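Local coordinates for Lin1840 protein (PDB 4ZO6), which probably hydrolyses terminal, non-reducing beta-D-glucosyl residues to release beta-D-glucose, as a beta-glucosidase of glycosyl hydrolase family 3, at residues A194-A199 with T236-V241; A187-H192 with A231-T236; D404-W409 with P528-G533; K97-I102 with G408-G413. The protein carries 2 engineered substitutions. All coordinates share one frame; numbering follows the deposited sequence.

Interactions 1 and 2 lie in the N-terminal TIM-barrel-like domain, interaction 3 in the C-terminal domain, and interaction 4 joins the two. Interactions 1 and 2 share Thr236 and touch the same glucose; interaction 2 is the strand ladder of the barrel core, whereas interaction 1 joins the loops that follow those strands and relies on an amide and two aromatic rings. Interaction 3 is a buried loop-to-loop contact. Interaction 4, its centre about 7 Å from that of interaction 3, shares Gly408 and Trp409 with it and is partly buried, with a lysine-to-carbonyl bond. Both touch a second glucose.

Interaction 1. Residues A194-A199 with T236-V241; sequences AAYGAA and TAFNVV. With BGC (beta-D-glucopyranose), chain E.
Ala237, next after the barrel strand 233-236, sets its methyl against the loop 194-199: CB lies 3.4 Å from Ala194 N and also meets CB of Tyr196. Both segments belong to loops that follow neighbouring strands of the TIM-barrel-like domain, the end at which such barrels carry their active sites. Phe238 comes next, its side chain beside that of Tyr196 and pointing the same way. The rings form an offset edge-to-face pair, the edge of Phe238 turned to the face of Tyr196, with planes at 66° and CD2 of Phe238 3.8 Å from CZ of Tyr196. Further out, the far end of the Phe238 ring lies beside the glucose, while Tyr196 OH is hydrogen-bonded to Arg149, which is itself hydrogen-bonded to that sugar.

Asn239 supplies the polar link. Its CG sits between the backbone N and the carbonyl carbon (chi1 52°), which carries the amide over to the opposing loop. From there ND2 donates to Ala194 O at 2.9 Å in a nearly straight bond (169°), with the acceptor in the amide plane, and to Val240 O within its own segment. Two acceptors thus hold the amide's rotation. OD1 of Asn239, buried with no hydrogen-bonding partner, rests 3.0 Å from Tyr196 CA. Last, Val241 places its CG2 methyl 3.3 Å from Ala194 O, the oxygen that Asn239 ND2 also approaches.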
loop_
_atom_site.group_PDB
_atom_site.type_symbol
_atom_site.label_atom_id
_atom_site.label_comp_id
_atom_site.label_asym_id
_atom_site.label_seq_id
_atom_site.Cartn_x
_atom_site.Cartn_y
_atom_site.Cartn_z
ATOM N N ALA A 194 -5.962 -15.790 -5.931
ATOM C CA ALA A 194 -5.272 -14.812 -6.784
ATOM C C ALA A 194 -4.836 -13.604 -5.964
ATOM O O ALA A 194 -5.471 -13.279 -4.942
ATOM C CB ALA A 194 -6.190 -14.300 -7.913
ATOM N N ALA A 195 -3.780 -12.945 -6.469
ATOM C CA ALA A 195 -3.342 -11.579 -6.045
ATOM C C ALA A 195 -2.681 -11.573 -4.669
ATOM O O ALA A 195 -2.647 -10.566 -3.999
ATOM C CB ALA A 195 -4.515 -10.596 -6.076
ATOM N N TYR A 196 -2.079 -12.701 -4.319
ATOM C CA TYR A 196 -1.501 -12.959 -2.971
ATOM C C TYR A 196 -0.305 -11.986 -2.720
ATOM O O TYR A 196 -0.056 -11.579 -1.584
ATOM C CB TYR A 196 -1.113 -14.484 -2.890
ATOM C CG TYR A 196 -0.418 -15.027 -1.678
ATOM C CD1 TYR A 196 -0.744 -14.665 -0.383
ATOM C CD2 TYR A 196 0.502 -16.015 -1.809
ATOM C CE1 TYR A 196 -0.079 -15.215 0.743
ATOM C CE2 TYR A 196 1.114 -16.604 -0.700
ATOM C CZ TYR A 196 0.851 -16.196 0.572
ATOM O OH TYR A 196 1.552 -16.770 1.625
ATOM N N GLY A 197 0.394 -11.617 -3.805
ATOM C CA GLY A 197 1.597 -10.770 -3.773
ATOM C C GLY A 197 1.364 -9.325 -3.385
ATOM O O GLY A 197 2.332 -8.611 -3.155
ATOM N N ALA A 198 0.097 -8.904 -3.296
ATOM C CA ALA A 198 -0.264 -7.588 -2.879
ATOM C C ALA A 198 -0.533 -7.481 -1.384
ATOM O O ALA A 198 -1.115 -6.500 -0.903
ATOM C CB ALA A 198 -1.482 -7.125 -3.630
ATOM N N ALA A 199 -0.130 -8.502 -0.650
ATOM C CA ALA A 199 -0.274 -8.539 0.809
ATOM C C ALA A 199 0.095 -7.192 1.393
ATOM O O ALA A 199 1.222 -6.688 1.144
ATOM C CB ALA A 199 0.640 -9.595 1.375
ATOM N N THR A 236 -5.530 -22.324 -4.636
ATOM C CA THR A 236 -6.163 -21.112 -4.121
ATOM C C THR A 236 -5.124 -20.294 -3.330
ATOM O O THR A 236 -4.074 -20.844 -2.955
ATOM C CB THR A 236 -7.328 -21.467 -3.172
ATOM O OG1 THR A 236 -6.830 -22.066 -1.937
ATOM C CG2 THR A 236 -8.362 -22.407 -3.881
ATOM N N ALA A 237 -5.427 -19.016 -3.071
ATOM C CA ALA A 237 -4.586 -18.139 -2.270
ATOM C C ALA A 237 -5.088 -18.030 -0.805
ATOM O O ALA A 237 -6.274 -18.222 -0.503
ATOM C CB ALA A 237 -4.531 -16.774 -2.955
ATOM N N PHE A 238 -4.174 -17.830 0.133
ATOM C CA PHE A 238 -4.487 -17.537 1.522
ATOM C C PHE A 238 -5.283 -16.257 1.843
ATOM O O PHE A 238 -6.077 -16.261 2.828
ATOM C CB PHE A 238 -3.198 -17.440 2.328
ATOM C CG PHE A 238 -2.531 -18.767 2.528
ATOM C CD1 PHE A 238 -3.218 -19.803 3.135
ATOM C CD2 PHE A 238 -1.212 -18.973 2.108
ATOM C CE1 PHE A 238 -2.621 -21.004 3.385
ATOM C CE2 PHE A 238 -0.588 -20.171 2.381
ATOM C CZ PHE A 238 -1.303 -21.203 2.968
ATOM N N ASN A 239 -5.014 -15.222 1.032
ATOM C CA ASN A 239 -5.592 -13.855 1.146
ATOM C C ASN A 239 -7.065 -13.749 0.795
ATOM O O ASN A 239 -7.594 -14.541 0.023
ATOM C CB ASN A 239 -4.872 -12.823 0.265
ATOM C CG ASN A 239 -4.745 -13.242 -1.212
ATOM O OD1 ASN A 239 -3.923 -14.093 -1.513
ATOM N ND2 ASN A 239 -5.471 -12.589 -2.129
ATOM N N VAL A 240 -7.686 -12.705 1.318
ATOM C CA VAL A 240 -8.971 -12.210 0.804
ATOM C C VAL A 240 -8.826 -11.652 -0.603
ATOM O O VAL A 240 -7.802 -11.156 -0.965
ATOM C CB VAL A 240 -9.596 -11.101 1.732
ATOM C CG1 VAL A 240 -10.048 -11.662 3.095
ATOM C CG2 VAL A 240 -8.666 -9.896 1.923
ATOM N N VAL A 241 -9.874 -11.740 -1.391
ATOM C CA VAL A 241 -9.948 -11.009 -2.640
ATOM C C VAL A 241 -11.221 -10.194 -2.539
ATOM O O VAL A 241 -12.258 -10.732 -2.335
ATOM C CB VAL A 241 -9.887 -11.976 -3.803
ATOM C CG1 VAL A 241 -10.261 -11.322 -5.123
ATOM C CG2 VAL A 241 -8.471 -12.571 -3.891
HETATM C C2 BGC E . 2.020 -22.886 0.125
HETATM C C3 BGC E . 2.251 -23.225 -1.342
HETATM C C4 BGC E . 2.768 -24.670 -1.397
HETATM C C5 BGC E . 1.834 -25.637 -0.593
HETATM C C6 BGC E . 2.334 -27.073 -0.443
HETATM C C1 BGC E . 0.866 -23.815 0.486
HETATM O O1 BGC E . 0.163 -23.319 1.591
HETATM O O2 BGC E . 1.780 -21.510 0.354
HETATM O O3 BGC E . 3.104 -22.267 -1.938
HETATM O O4 BGC E . 2.841 -24.986 -2.764
HETATM O O5 BGC E . 1.494 -25.079 0.731
HETATM O O6 BGC E . 3.449 -27.070 0.439
#

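Interaction 2. Residues A187-H192 with A231-T236; sequences AACVKH and AKLVMT. With BGC (beta-D-glucopyranose), chain E.
Met235 N donates to Val190 O at 2.9 Å, nearly along the C=O axis, and Leu233 N donates to Ala188 O at 3.1 Å in an almost straight bond. These bonds join two neighbouring parallel strands of the TIM-barrel-like sheet, inclined by 26°; a weaker bond from Val190 N to Leu233 O completes the ladder.

At the C-terminal ends of the strands the side chains turn to glucose, as befits the active-site end of such a barrel. Lys191 NZ donates to both O3 and O4, the latter at 2.8 Å, from a chain extended beyond CG. His192 NE2 shares a hydrogen bond with O3, while ND1 is held by Asp140, a second-shell contact that probably helps fix the imidazole's rotation. CG of Lys191 lies over the centre of the imidazole face, and Met235 SD approaches the ring obliquely.

Packing follows the two faces of the sheet. On the face of Cys189 and Leu233, SG of Cys189 nestles between CB of Leu233 and CB of Met235, at 3.7 Å from the former. On the other, which carries Val190 and Val234, the Val190 CG2 methyl is pressed unusually close to Ala231 CB, only 3.4 Å away.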
loop_
_atom_site.group_PDB
_atom_site.type_symbol
_atom_site.label_atom_id
_atom_site.label_comp_id
_atom_site.label_asym_id
_atom_site.label_seq_id
_atom_site.Cartn_x
_atom_site.Cartn_y
_atom_site.Cartn_z
ATOM N N ALA A 187 2.564 -32.912 -14.183
ATOM C CA ALA A 187 1.558 -31.868 -14.149
ATOM C C ALA A 187 2.045 -30.671 -13.364
ATOM O O ALA A 187 2.757 -30.803 -12.339
ATOM C CB ALA A 187 0.243 -32.366 -13.524
ATOM N N ALA A 188 1.645 -29.504 -13.858
ATOM C CA ALA A 188 1.951 -28.224 -13.236
ATOM C C ALA A 188 0.682 -27.705 -12.599
ATOM O O ALA A 188 -0.444 -27.956 -13.099
ATOM C CB ALA A 188 2.517 -27.237 -14.252
ATOM N N CYS A 189 0.893 -27.070 -11.444
ATOM C CA CYS A 189 -0.101 -26.331 -10.676
ATOM C C CYS A 189 0.248 -24.832 -10.534
ATOM O O CYS A 189 1.148 -24.445 -9.814
ATOM C CB CYS A 189 -0.206 -26.937 -9.286
ATOM S SG CYS A 189 -1.580 -26.367 -8.262
ATOM N N VAL A 190 -0.478 -24.019 -11.268
ATOM C CA VAL A 190 -0.481 -22.558 -11.137
ATOM C C VAL A 190 -0.879 -22.157 -9.691
ATOM O O VAL A 190 -1.902 -22.600 -9.166
ATOM C CB VAL A 190 -1.478 -21.931 -12.183
ATOM C CG1 VAL A 190 -1.610 -20.424 -12.035
ATOM C CG2 VAL A 190 -1.036 -22.239 -13.628
ATOM N N LYS A 191 -0.101 -21.300 -9.059
ATOM C CA LYS A 191 -0.484 -20.811 -7.739
ATOM C C LYS A 191 -0.123 -19.314 -7.633
ATOM O O LYS A 191 0.701 -18.854 -8.453
ATOM C CB LYS A 191 0.135 -21.695 -6.642
ATOM C CG LYS A 191 1.631 -21.420 -6.426
ATOM C CD LYS A 191 2.364 -22.631 -5.852
ATOM C CE LYS A 191 3.628 -22.202 -5.132
ATOM N NZ LYS A 191 4.295 -23.360 -4.463
ATOM N N HIS A 192 -0.718 -18.503 -6.742
ATOM C CA HIS A 192 -1.800 -18.754 -5.817
ATOM C C HIS A 192 -2.977 -17.884 -6.253
ATOM O O HIS A 192 -2.910 -16.637 -6.222
ATOM C CB HIS A 192 -1.440 -18.339 -4.334
ATOM C CG HIS A 192 -0.221 -18.981 -3.795
ATOM N ND1 HIS A 192 1.030 -18.544 -4.131
ATOM C CD2 HIS A 192 -0.041 -20.031 -2.945
ATOM C CE1 HIS A 192 1.943 -19.305 -3.544
ATOM N NE2 HIS A 192 1.317 -20.224 -2.835
ATOM N N ALA A 231 -1.908 -25.607 -18.145
ATOM C CA ALA A 231 -1.626 -25.985 -16.768
ATOM C C ALA A 231 -2.746 -26.867 -16.207
ATOM O O ALA A 231 -3.939 -26.514 -16.269
ATOM C CB ALA A 231 -1.417 -24.774 -15.863
ATOM N N LYS A 232 -2.379 -27.998 -15.615
ATOM C CA LYS A 232 -3.403 -28.987 -15.201
ATOM C C LYS A 232 -4.210 -28.704 -13.928
ATOM O O LYS A 232 -5.416 -29.006 -13.891
ATOM C CB LYS A 232 -2.756 -30.354 -15.109
ATOM C CG LYS A 232 -2.493 -30.906 -16.492
ATOM C CD LYS A 232 -3.773 -31.498 -17.024
ATOM C CE LYS A 232 -3.547 -32.195 -18.346
ATOM N NZ LYS A 232 -4.902 -32.668 -18.726
ATOM N N LEU A 233 -3.544 -28.199 -12.878
ATOM C CA LEU A 233 -4.210 -27.781 -11.630
ATOM C C LEU A 233 -4.059 -26.270 -11.362
ATOM O O LEU A 233 -3.187 -25.599 -11.907
ATOM C CB LEU A 233 -3.648 -28.541 -10.426
ATOM C CG LEU A 233 -3.616 -30.058 -10.447
ATOM C CD1 LEU A 233 -2.643 -30.685 -11.468
ATOM C CD2 LEU A 233 -3.247 -30.477 -9.020
ATOM N N VAL A 234 -4.918 -25.751 -10.500
ATOM C CA VAL A 234 -4.695 -24.459 -9.893
ATOM C C VAL A 234 -4.791 -24.598 -8.388
ATOM O O VAL A 234 -5.515 -25.441 -7.918
ATOM C CB VAL A 234 -5.729 -23.444 -10.432
ATOM C CG1 VAL A 234 -5.655 -22.110 -9.715
ATOM C CG2 VAL A 234 -5.532 -23.267 -11.934
ATOM N N MET A 235 -4.089 -23.752 -7.639
ATOM C CA MET A 235 -4.135 -23.713 -6.155
ATOM C C MET A 235 -4.701 -22.331 -5.680
ATOM O O MET A 235 -4.373 -21.287 -6.265
ATOM C CB MET A 235 -2.706 -24.022 -5.560
ATOM C CG MET A 235 -2.642 -24.008 -4.047
ATOM S SD MET A 235 -0.998 -23.939 -3.307
ATOM C CE MET A 235 -0.432 -25.594 -3.765
ATOM N N THR A 236 -5.530 -22.324 -4.636
ATOM C CA THR A 236 -6.163 -21.112 -4.121
ATOM C C THR A 236 -5.124 -20.294 -3.330
ATOM O O THR A 236 -4.074 -20.844 -2.955
ATOM C CB THR A 236 -7.328 -21.467 -3.172
ATOM O OG1 THR A 236 -6.830 -22.066 -1.937
ATOM C CG2 THR A 236 -8.362 -22.407 -3.881
HETATM C C2 BGC E . 2.020 -22.886 0.125
HETATM C C3 BGC E . 2.251 -23.225 -1.342
HETATM C C4 BGC E . 2.768 -24.670 -1.397
HETATM C C5 BGC E . 1.834 -25.637 -0.593
HETATM C C6 BGC E . 2.334 -27.073 -0.443
HETATM C C1 BGC E . 0.866 -23.815 0.486
HETATM O O1 BGC E . 0.163 -23.319 1.591
HETATM O O2 BGC E . 1.780 -21.510 0.354
HETATM O O3 BGC E . 3.104 -22.267 -1.938
HETATM O O4 BGC E . 2.841 -24.986 -2.764
HETATM O O5 BGC E . 1.494 -25.079 0.731
HETATM O O6 BGC E . 3.449 -27.070 0.439
#

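Interaction 3. Residues D404-W409 with P528-G533; sequences DILGGW and PGTEAG. With BGC (beta-D-glucopyranose), chain F.
Ile405 O accepts a hydrogen bond from Gly529 N at 3.2 Å, bringing two irregular backbones together where Gly529 opens a type I turn that ends at Ala532; the CA atoms of Leu406 and Gly529 are 3.9 Å apart.

Against this close passage the branched side chains of Ile405 and Leu406 pack on Ala532 and on the backbone of the turn. Ile405 covers the Ala532 methyl, CB to CB 3.6 Å. Its CG1 stands between the backbone N and the carbonyl carbon (chi1 40°), and the branch ends with CD1 3.4 Å from Gly529 O as well as beside the same methyl. Leu406 uses a single branch: CD2 lies against the peptide after Gly529 and approaches Thr530 CA at 3.5 Å.

Farther along the same loop, Trp409 meets the second glucose. Its backbone N donates to O3 at 2.9 Å, almost straight at 174°, and C4 of the sugar rests over the centre of one indole face, the sugar-on-aromatic stacking common in carbohydrate sites.

The contact thus joins the loop after strand 392-397 to the start of helix 532-541 in the C-terminal domain. Phe505 of strand 500-505 packs against both Ile405 and Pro528, and Thr530 reaches Val99 of the barrel domain.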
loop_
_atom_site.group_PDB
_atom_site.type_symbol
_atom_site.label_atom_id
_atom_site.label_comp_id
_atom_site.label_asym_id
_atom_site.label_seq_id
_atom_site.Cartn_x
_atom_site.Cartn_y
_atom_site.Cartn_z
ATOM N N ASP A 404 24.672 -21.848 2.400
ATOM C CA ASP A 404 23.286 -21.374 2.187
ATOM C C ASP A 404 23.167 -20.468 0.955
ATOM O O ASP A 404 22.938 -19.237 1.040
ATOM C CB ASP A 404 22.797 -20.694 3.449
ATOM C CG ASP A 404 21.307 -20.370 3.430
ATOM O OD1 ASP A 404 20.555 -20.778 2.517
ATOM O OD2 ASP A 404 20.913 -19.678 4.370
ATOM N N ILE A 405 23.311 -21.128 -0.182
ATOM C CA ILE A 405 23.244 -20.533 -1.527
ATOM C C ILE A 405 22.220 -21.209 -2.422
ATOM O O ILE A 405 22.095 -20.825 -3.589
ATOM C CB ILE A 405 24.620 -20.505 -2.271
ATOM C CG1 ILE A 405 25.474 -21.787 -2.057
ATOM C CG2 ILE A 405 25.445 -19.284 -1.818
ATOM C CD1 ILE A 405 24.953 -23.024 -2.741
ATOM N N LEU A 406 21.466 -22.173 -1.888
ATOM C CA LEU A 406 20.538 -22.953 -2.715
ATOM C C LEU A 406 19.205 -22.206 -2.791
ATOM O O LEU A 406 18.434 -22.412 -3.703
ATOM C CB LEU A 406 20.391 -24.368 -2.225
ATOM C CG LEU A 406 21.632 -25.264 -2.075
ATOM C CD1 LEU A 406 21.140 -26.621 -1.611
ATOM C CD2 LEU A 406 22.374 -25.436 -3.353
ATOM N N GLY A 407 18.946 -21.299 -1.877
ATOM C CA GLY A 407 17.741 -20.458 -1.950
ATOM C C GLY A 407 16.613 -20.958 -1.099
ATOM O O GLY A 407 16.636 -22.074 -0.610
ATOM N N GLY A 408 15.628 -20.117 -0.888
ATOM C CA GLY A 408 14.396 -20.567 -0.262
ATOM C C GLY A 408 13.572 -21.449 -1.201
ATOM O O GLY A 408 13.797 -21.503 -2.432
ATOM N N TRP A 409 12.609 -22.138 -0.609
ATOM C CA TRP A 409 11.718 -23.056 -1.351
ATOM C C TRP A 409 12.527 -24.134 -2.064
ATOM O O TRP A 409 12.259 -24.562 -3.206
ATOM C CB TRP A 409 10.728 -22.300 -2.240
ATOM C CG TRP A 409 9.508 -21.909 -1.484
ATOM C CD1 TRP A 409 9.118 -20.631 -1.152
ATOM C CD2 TRP A 409 8.484 -22.787 -0.957
ATOM N NE1 TRP A 409 7.970 -20.673 -0.435
ATOM C CE2 TRP A 409 7.551 -21.976 -0.299
ATOM C CE3 TRP A 409 8.270 -24.190 -0.987
ATOM C CZ2 TRP A 409 6.400 -22.496 0.337
ATOM C CZ3 TRP A 409 7.108 -24.726 -0.343
ATOM C CH2 TRP A 409 6.193 -23.867 0.294
ATOM N N PRO A 528 21.740 -18.562 -6.723
ATOM C CA PRO A 528 21.853 -19.322 -7.995
ATOM C C PRO A 528 21.532 -20.803 -7.934
ATOM O O PRO A 528 21.278 -21.427 -8.998
ATOM C CB PRO A 528 23.336 -19.201 -8.349
ATOM C CG PRO A 528 23.789 -18.008 -7.590
ATOM C CD PRO A 528 23.054 -18.071 -6.295
ATOM N N GLY A 529 21.600 -21.377 -6.737
ATOM C CA GLY A 529 21.347 -22.793 -6.558
ATOM C C GLY A 529 22.630 -23.631 -6.454
ATOM O O GLY A 529 23.666 -23.234 -5.919
ATOM N N THR A 530 22.519 -24.847 -6.946
ATOM C CA THR A 530 23.520 -25.882 -6.674
ATOM C C THR A 530 24.915 -25.479 -7.160
ATOM O O THR A 530 25.934 -25.764 -6.494
ATOM C CB THR A 530 23.051 -27.204 -7.322
ATOM O OG1 THR A 530 21.867 -27.681 -6.621
ATOM C CG2 THR A 530 24.158 -28.277 -7.282
ATOM N N GLU A 531 24.944 -24.789 -8.293
ATOM C CA GLU A 531 26.196 -24.379 -8.888
ATOM C C GLU A 531 26.654 -22.993 -8.494
ATOM O O GLU A 531 27.520 -22.406 -9.200
ATOM C CB GLU A 531 26.125 -24.502 -10.406
ATOM C CG GLU A 531 26.010 -25.910 -10.916
ATOM C CD GLU A 531 27.270 -26.761 -10.728
ATOM O OE1 GLU A 531 28.288 -26.429 -11.375
ATOM O OE2 GLU A 531 27.222 -27.787 -9.979
ATOM N N ALA A 532 26.148 -22.471 -7.370
ATOM C CA ALA A 532 26.355 -21.052 -7.047
ATOM C C ALA A 532 27.784 -20.504 -7.125
ATOM O O ALA A 532 28.022 -19.454 -7.758
ATOM C CB ALA A 532 25.749 -20.704 -5.705
ATOM N N GLY A 533 28.742 -21.160 -6.486
ATOM C CA GLY A 533 30.132 -20.616 -6.526
ATOM C C GLY A 533 30.763 -20.593 -7.923
ATOM O O GLY A 533 31.668 -19.822 -8.167
HETATM C C2 BGC F . 11.220 -24.198 2.645
HETATM C C3 BGC F . 11.025 -22.648 2.851
HETATM C C4 BGC F . 9.601 -22.180 2.425
HETATM C C5 BGC F . 8.788 -23.199 3.244
HETATM C C6 BGC F . 7.306 -23.299 3.582
HETATM C C1 BGC F . 10.181 -25.055 3.394
HETATM O O1 BGC F . 10.257 -26.518 3.371
HETATM O O2 BGC F . 12.541 -24.551 3.070
HETATM O O3 BGC F . 12.040 -21.818 2.249
HETATM O O4 BGC F . 9.521 -20.769 2.639
HETATM O O5 BGC F . 9.018 -24.569 2.754
HETATM O O6 BGC F . 7.394 -24.325 4.645
#

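Interaction 4. Residues K97-I102 with G408-G413. With BGC (beta-D-glucopyranose), chain F.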
loop_
_atom_site.group_PDB
_atom_site.type_symbol
_atom_site.label_atom_id
_atom_site.label_comp_id
_atom_site.label_asym_id
_atom_site.label_seq_id
_atom_site.Cartn_x
_atom_site.Cartn_y
_atom_site.Cartn_z
ATOM N N LYS A 97 16.581 -31.917 -7.052
ATOM C CA LYS A 97 17.895 -32.131 -6.404
ATOM C C LYS A 97 19.005 -31.268 -7.026
ATOM O O LYS A 97 19.894 -30.745 -6.301
ATOM C CB LYS A 97 18.311 -33.608 -6.482
ATOM C CG LYS A 97 17.444 -34.507 -5.625
ATOM C CD LYS A 97 18.061 -34.718 -4.271
ATOM C CE LYS A 97 17.093 -35.356 -3.295
ATOM N NZ LYS A 97 17.581 -35.131 -1.887
ATOM N N THR A 98 18.981 -31.138 -8.354
ATOM C CA THR A 98 19.735 -30.072 -9.007
ATOM C C THR A 98 18.966 -28.737 -8.879
ATOM O O THR A 98 17.912 -28.494 -9.527
ATOM C CB THR A 98 20.070 -30.360 -10.486
ATOM O OG1 THR A 98 20.583 -31.707 -10.633
ATOM C CG2 THR A 98 21.128 -29.361 -10.942
ATOM N N VAL A 99 19.463 -27.875 -8.015
ATOM C CA VAL A 99 18.708 -26.683 -7.676
ATOM C C VAL A 99 19.118 -25.565 -8.622
ATOM O O VAL A 99 20.311 -25.247 -8.740
ATOM C CB VAL A 99 18.921 -26.303 -6.191
ATOM C CG1 VAL A 99 18.090 -25.074 -5.731
ATOM C CG2 VAL A 99 18.579 -27.478 -5.304
ATOM N N PHE A 100 18.141 -24.977 -9.291
ATOM C CA PHE A 100 18.363 -23.865 -10.160
ATOM C C PHE A 100 18.195 -22.515 -9.396
ATOM O O PHE A 100 17.896 -22.499 -8.189
ATOM C CB PHE A 100 17.400 -23.942 -11.353
ATOM C CG PHE A 100 17.754 -24.981 -12.354
ATOM C CD1 PHE A 100 17.674 -26.321 -12.041
ATOM C CD2 PHE A 100 18.102 -24.624 -13.645
ATOM C CE1 PHE A 100 17.959 -27.268 -12.991
ATOM C CE2 PHE A 100 18.438 -25.574 -14.581
ATOM C CZ PHE A 100 18.367 -26.907 -14.245
ATOM N N PRO A 101 18.443 -21.372 -10.078
ATOM C CA PRO A 101 18.293 -20.094 -9.332
ATOM C C PRO A 101 16.863 -19.884 -8.894
ATOM O O PRO A 101 15.951 -20.434 -9.521
ATOM C CB PRO A 101 18.724 -19.042 -10.344
ATOM C CG PRO A 101 19.718 -19.754 -11.231
ATOM C CD PRO A 101 19.226 -21.173 -11.332
ATOM N N ILE A 102 16.668 -19.113 -7.824
ATOM C CA ILE A 102 15.306 -18.802 -7.351
ATOM C C ILE A 102 14.503 -18.131 -8.459
ATOM O O ILE A 102 15.125 -17.523 -9.393
ATOM C CB ILE A 102 15.280 -17.955 -6.054
ATOM C CG1 ILE A 102 16.101 -16.696 -6.210
ATOM C CG2 ILE A 102 15.711 -18.827 -4.886
ATOM C CD1 ILE A 102 15.808 -15.642 -5.161
ATOM N N GLY A 408 15.628 -20.117 -0.888
ATOM C CA GLY A 408 14.396 -20.567 -0.262
ATOM C C GLY A 408 13.572 -21.449 -1.201
ATOM O O GLY A 408 13.797 -21.503 -2.432
ATOM N N TRP A 409 12.609 -22.138 -0.609
ATOM C CA TRP A 409 11.718 -23.056 -1.351
ATOM C C TRP A 409 12.527 -24.134 -2.064
ATOM O O TRP A 409 12.259 -24.562 -3.206
ATOM C CB TRP A 409 10.728 -22.300 -2.240
ATOM C CG TRP A 409 9.508 -21.909 -1.484
ATOM C CD1 TRP A 409 9.118 -20.631 -1.152
ATOM C CD2 TRP A 409 8.484 -22.787 -0.957
ATOM N NE1 TRP A 409 7.970 -20.673 -0.435
ATOM C CE2 TRP A 409 7.551 -21.976 -0.299
ATOM C CE3 TRP A 409 8.270 -24.190 -0.987
ATOM C CZ2 TRP A 409 6.400 -22.496 0.337
ATOM C CZ3 TRP A 409 7.108 -24.726 -0.343
ATOM C CH2 TRP A 409 6.193 -23.867 0.294
ATOM N N ASN A 410 13.530 -24.582 -1.349
ATOM C CA ASN A 410 14.372 -25.722 -1.744
ATOM C C ASN A 410 14.025 -26.887 -0.867
ATOM O O ASN A 410 14.593 -27.081 0.166
ATOM C CB ASN A 410 15.851 -25.384 -1.617
ATOM C CG ASN A 410 16.723 -26.590 -1.734
ATOM O OD1 ASN A 410 16.483 -27.469 -2.548
ATOM N ND2 ASN A 410 17.746 -26.642 -0.901
ATOM N N VAL A 411 13.043 -27.652 -1.274
ATOM C CA VAL A 411 12.470 -28.654 -0.405
ATOM C C VAL A 411 13.256 -29.944 -0.473
ATOM O O VAL A 411 13.315 -30.657 0.504
ATOM C CB VAL A 411 10.999 -28.882 -0.759
ATOM C CG1 VAL A 411 10.382 -29.951 0.118
ATOM C CG2 VAL A 411 10.254 -27.547 -0.580
ATOM N N TYR A 412 13.906 -30.224 -1.592
ATOM C CA TYR A 412 14.596 -31.518 -1.754
ATOM C C TYR A 412 16.126 -31.435 -1.965
ATOM O O TYR A 412 16.823 -32.436 -1.766
ATOM C CB TYR A 412 13.943 -32.277 -2.905
ATOM C CG TYR A 412 12.530 -32.688 -2.587
ATOM C CD1 TYR A 412 12.266 -33.843 -1.886
ATOM C CD2 TYR A 412 11.455 -31.892 -2.976
ATOM C CE1 TYR A 412 10.945 -34.194 -1.561
ATOM C CE2 TYR A 412 10.133 -32.234 -2.684
ATOM C CZ TYR A 412 9.883 -33.400 -1.989
ATOM O OH TYR A 412 8.590 -33.750 -1.670
ATOM N N GLY A 413 16.634 -30.252 -2.341
ATOM C CA GLY A 413 18.073 -30.097 -2.646
ATOM C C GLY A 413 18.940 -30.047 -1.401
ATOM O O GLY A 413 18.494 -29.642 -0.314
HETATM C C2 BGC F . 11.220 -24.198 2.645
HETATM C C3 BGC F . 11.025 -22.648 2.851
HETATM C C4 BGC F . 9.601 -22.180 2.425
HETATM C C5 BGC F . 8.788 -23.199 3.244
HETATM C C6 BGC F . 7.306 -23.299 3.582
HETATM C C1 BGC F . 10.181 -25.055 3.394
HETATM O O1 BGC F . 10.257 -26.518 3.371
HETATM O O2 BGC F . 12.541 -24.551 3.070
HETATM O O3 BGC F . 12.040 -21.818 2.249
HETATM O O4 BGC F . 9.521 -20.769 2.639
HETATM O O5 BGC F . 9.018 -24.569 2.754
HETATM O O6 BGC F . 7.394 -24.325 4.645
#
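Val99 and Gly413 meet at the tightly packed centre of an interface between the N-terminal TIM-barrel-like domain and the C-terminal domain of this family 3 enzyme: residues 97-102 follow barrel strand 87-90, and residues 408-413 lie in a C-terminal-domain loop. Val99 CG2 sits 3.8 Å from Gly413 CA. The same CG2 touches Asn410 OD1 at 3.5 Å, the valine and asparagine side chains crossing at about a right angle. Asn410 in turn braces its own loop: ND2 donates to Gly413 O from above the carbonyl plane, and OD1 takes a weak bond from Gly413 N. These two bonds hold the amide at the valine's flank.

Packing thins toward Ile102, which is buried yet makes just a light approach to Gly408 O through CG2, at 4.1 Å. The other end is closely engaged but partly exposed to solvent, and there the contact turns polar. Lys97 leaves its backbone pointing away from the loop, but a bend at chi2 (-94°) swings its amine back to the carbonyl of Tyr412, a residue whose hydroxyl bonds to Ser63 O. Glu414 forms a salt bridge with the same amine, probably favouring its protonated state. The bond across the contact is short: Lys97 NZ donates to Tyr412 O at 2.8 Å, tilted 16° from the carbonyl plane.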